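Local atomic coordinates of acid phosphatase (Mycobacterium tuberculosis, PDB entry 2A6P), a protein that dephosphorylates a broad range of phosphate monoesters and can serve as a fructose-1,6-bisphosphatase that maintains gluconeogenesis. Residues 18-23 with 38-43. Numbering follows the deposited sequence.
Sequences HGETAW and TDTGRT. With SO4 (sulfate ion), chain C.
Glu20 meets Thr38 through both its backbone and its side chain. Thr38 N donates to Glu20 O at 3.0 Å in a nearly straight bond (164°), and Thr38 OG1 donates to Glu20 OE2 at 2.9 Å. With CG anti to its backbone N (chi1 166°), the carbon chain of Glu20 is extended and carries the carboxylate across to the first turn of the helix, and the hydroxyl reaches OE2 on the anti side, somewhat out of the carboxylate plane. Thr38 is the N-cap of helix 39-53. Its OG1 sits between the backbone N and carbonyl carbon (chi1 56°), from where it also accepts from Gly41 N at 2.9 Å. Threonine suits this place because one hydroxyl can cap the helix and donate to the carboxylate, while its methyl CG2 packs against the backbone of Thr21 and Ala22. The negative carboxylate near a helix N-terminus is probably favoured by the helix dipole. Thr40, in the first turn of the helix, sets its CB 3.4 Å from Glu20 OE2. At Gly41 the backbones come close: glycine, with no side chain, lets Glu20 O come within 3.5 Å of Gly41 CA in a CH...O contact. The contact joins the loop after strand 13-17, the first strand of the histidine phosphatase fold, to the start of helix 39-53, the next helix in the chain. The loop begins with His18, inferred to become the tele-phosphohistidine intermediate. Its ND1 donates in the ring plane to a lone pair of Gly19 O at 2.6 Å, which holds the ring's rotation with NE2 facing a sulfate ion, in a site where the substrate phosphate probably binds. The sulfate, also bound by Arg17 and Thr30, takes a weak bond from NE2 to its O3. Thr21, whose CB points away from the helix, donates from OG1 to sulfate O2 at 2.9 Å.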
loop_
_atom_site.group_PDB
_atom_site.type_symbol
_atom_site.label_atom_id
_atom_site.label_comp_id
_atom_site.label_asym_id
_atom_site.label_seq_id
_atom_site.Cartn_x
_atom_site.Cartn_y
_atom_site.Cartn_z
ATOM N N HIS A 18 4.189 -1.785 15.984
ATOM C CA HIS A 18 4.660 -1.113 17.185
ATOM C C HIS A 18 5.791 -0.124 16.851
ATOM O O HIS A 18 6.382 -0.165 15.766
ATOM C CB HIS A 18 5.157 -2.145 18.194
ATOM C CG HIS A 18 6.318 -2.952 17.713
ATOM N ND1 HIS A 18 7.584 -2.425 17.576
ATOM C CD2 HIS A 18 6.406 -4.248 17.334
ATOM C CE1 HIS A 18 8.403 -3.365 17.134
ATOM N NE2 HIS A 18 7.712 -4.481 16.981
ATOM N N GLY A 19 6.093 0.753 17.800
ATOM C CA GLY A 19 7.134 1.738 17.602
ATOM C C GLY A 19 8.524 1.139 17.580
ATOM O O GLY A 19 8.715 -0.077 17.753
ATOM N N GLU A 20 9.493 2.025 17.364
ATOM C CA GLU A 20 10.913 1.696 17.293
ATOM C C GLU A 20 11.526 1.157 18.598
ATOM O O GLU A 20 11.119 1.539 19.698
ATOM C CB GLU A 20 11.668 2.955 16.845
ATOM C CG GLU A 20 13.172 2.911 17.027
ATOM C CD GLU A 20 13.821 4.279 16.817
ATOM O OE1 GLU A 20 13.842 4.771 15.658
ATOM O OE2 GLU A 20 14.299 4.866 17.818
ATOM N N THR A 21 12.502 0.265 18.453
ATOM C CA THR A 21 13.221 -0.313 19.587
ATOM C C THR A 21 14.712 -0.260 19.226
ATOM O O THR A 21 15.069 0.063 18.088
ATOM C CB THR A 21 12.831 -1.794 19.842
ATOM O OG1 THR A 21 13.229 -2.599 18.722
ATOM C CG2 THR A 21 11.315 -1.928 20.060
ATOM N N ALA A 22 15.576 -0.571 20.187
ATOM C CA ALA A 22 17.018 -0.573 19.944
ATOM C C ALA A 22 17.404 -1.604 18.882
ATOM O O ALA A 22 18.411 -1.436 18.191
ATOM C CB ALA A 22 17.771 -0.864 21.248
ATOM N N TRP A 23 16.607 -2.669 18.756
ATOM C CA TRP A 23 16.874 -3.727 17.781
ATOM C C TRP A 23 16.370 -3.397 16.371
ATOM O O TRP A 23 17.050 -3.678 15.379
ATOM C CB TRP A 23 16.251 -5.047 18.254
ATOM C CG TRP A 23 17.040 -5.775 19.313
ATOM C CD1 TRP A 23 17.791 -5.217 20.310
ATOM C CD2 TRP A 23 17.122 -7.200 19.498
ATOM N NE1 TRP A 23 18.336 -6.206 21.104
ATOM C CE2 TRP A 23 17.939 -7.430 20.628
ATOM C CE3 TRP A 23 16.582 -8.303 18.819
ATOM C CZ2 TRP A 23 18.231 -8.722 21.094
ATOM C CZ3 TRP A 23 16.873 -9.585 19.283
ATOM C CH2 TRP A 23 17.690 -9.782 20.410
ATOM N N THR A 38 11.965 2.561 22.343
ATOM C CA THR A 38 12.910 3.620 22.691
ATOM C C THR A 38 12.038 4.832 22.980
ATOM O O THR A 38 10.822 4.777 22.802
ATOM C CB THR A 38 13.835 3.951 21.525
ATOM O OG1 THR A 38 13.049 4.302 20.377
ATOM C CG2 THR A 38 14.703 2.750 21.190
ATOM N N ASP A 39 12.633 5.923 23.444
ATOM C CA ASP A 39 11.835 7.112 23.709
ATOM C C ASP A 39 11.231 7.574 22.390
ATOM O O ASP A 39 10.148 8.155 22.358
ATOM C CB ASP A 39 12.695 8.227 24.315
ATOM C CG ASP A 39 13.044 7.964 25.766
ATOM O OD1 ASP A 39 12.109 7.746 26.574
ATOM O OD2 ASP A 39 14.250 7.972 26.103
ATOM N N THR A 40 11.947 7.319 21.301
ATOM C CA THR A 40 11.464 7.691 19.987
ATOM C C THR A 40 10.295 6.762 19.684
ATOM O O THR A 40 9.330 7.148 19.028
ATOM C CB THR A 40 12.564 7.524 18.908
ATOM O OG1 THR A 40 13.679 8.368 19.225
ATOM C CG2 THR A 40 12.033 7.918 17.539
ATOM N N GLY A 41 10.385 5.536 20.183
ATOM C CA GLY A 41 9.319 4.576 19.971
ATOM C C GLY A 41 8.034 4.975 20.676
ATOM O O GLY A 41 6.945 4.787 20.142
ATOM N N ARG A 42 8.159 5.527 21.879
ATOM C CA ARG A 42 6.998 5.954 22.644
ATOM C C ARG A 42 6.308 7.098 21.940
ATOM O O ARG A 42 5.079 7.161 21.901
ATOM C CB ARG A 42 7.401 6.418 24.043
ATOM C CG ARG A 42 8.210 5.408 24.835
ATOM C CD ARG A 42 8.037 5.633 26.332
ATOM N NE ARG A 42 7.282 4.542 26.949
ATOM C CZ ARG A 42 6.395 4.703 27.929
ATOM N NH1 ARG A 42 6.144 5.917 28.405
ATOM N NH2 ARG A 42 5.762 3.652 28.439
ATOM N N THR A 43 7.101 8.013 21.394
ATOM C CA THR A 43 6.555 9.170 20.691
ATOM C C THR A 43 5.826 8.725 19.422
ATOM O O THR A 43 4.748 9.232 19.110
ATOM C CB THR A 43 7.670 10.168 20.312
ATOM O OG1 THR A 43 8.418 10.517 21.486
ATOM C CG2 THR A 43 7.070 11.439 19.708
HETATM S S SO4 C . 11.398 -5.122 15.802
HETATM O O1 SO4 C . 11.117 -3.896 14.988
HETATM O O2 SO4 C . 11.891 -4.636 17.193
HETATM O O3 SO4 C . 10.186 -5.806 16.033
HETATM O O4 SO4 C . 12.554 -5.707 15.178
#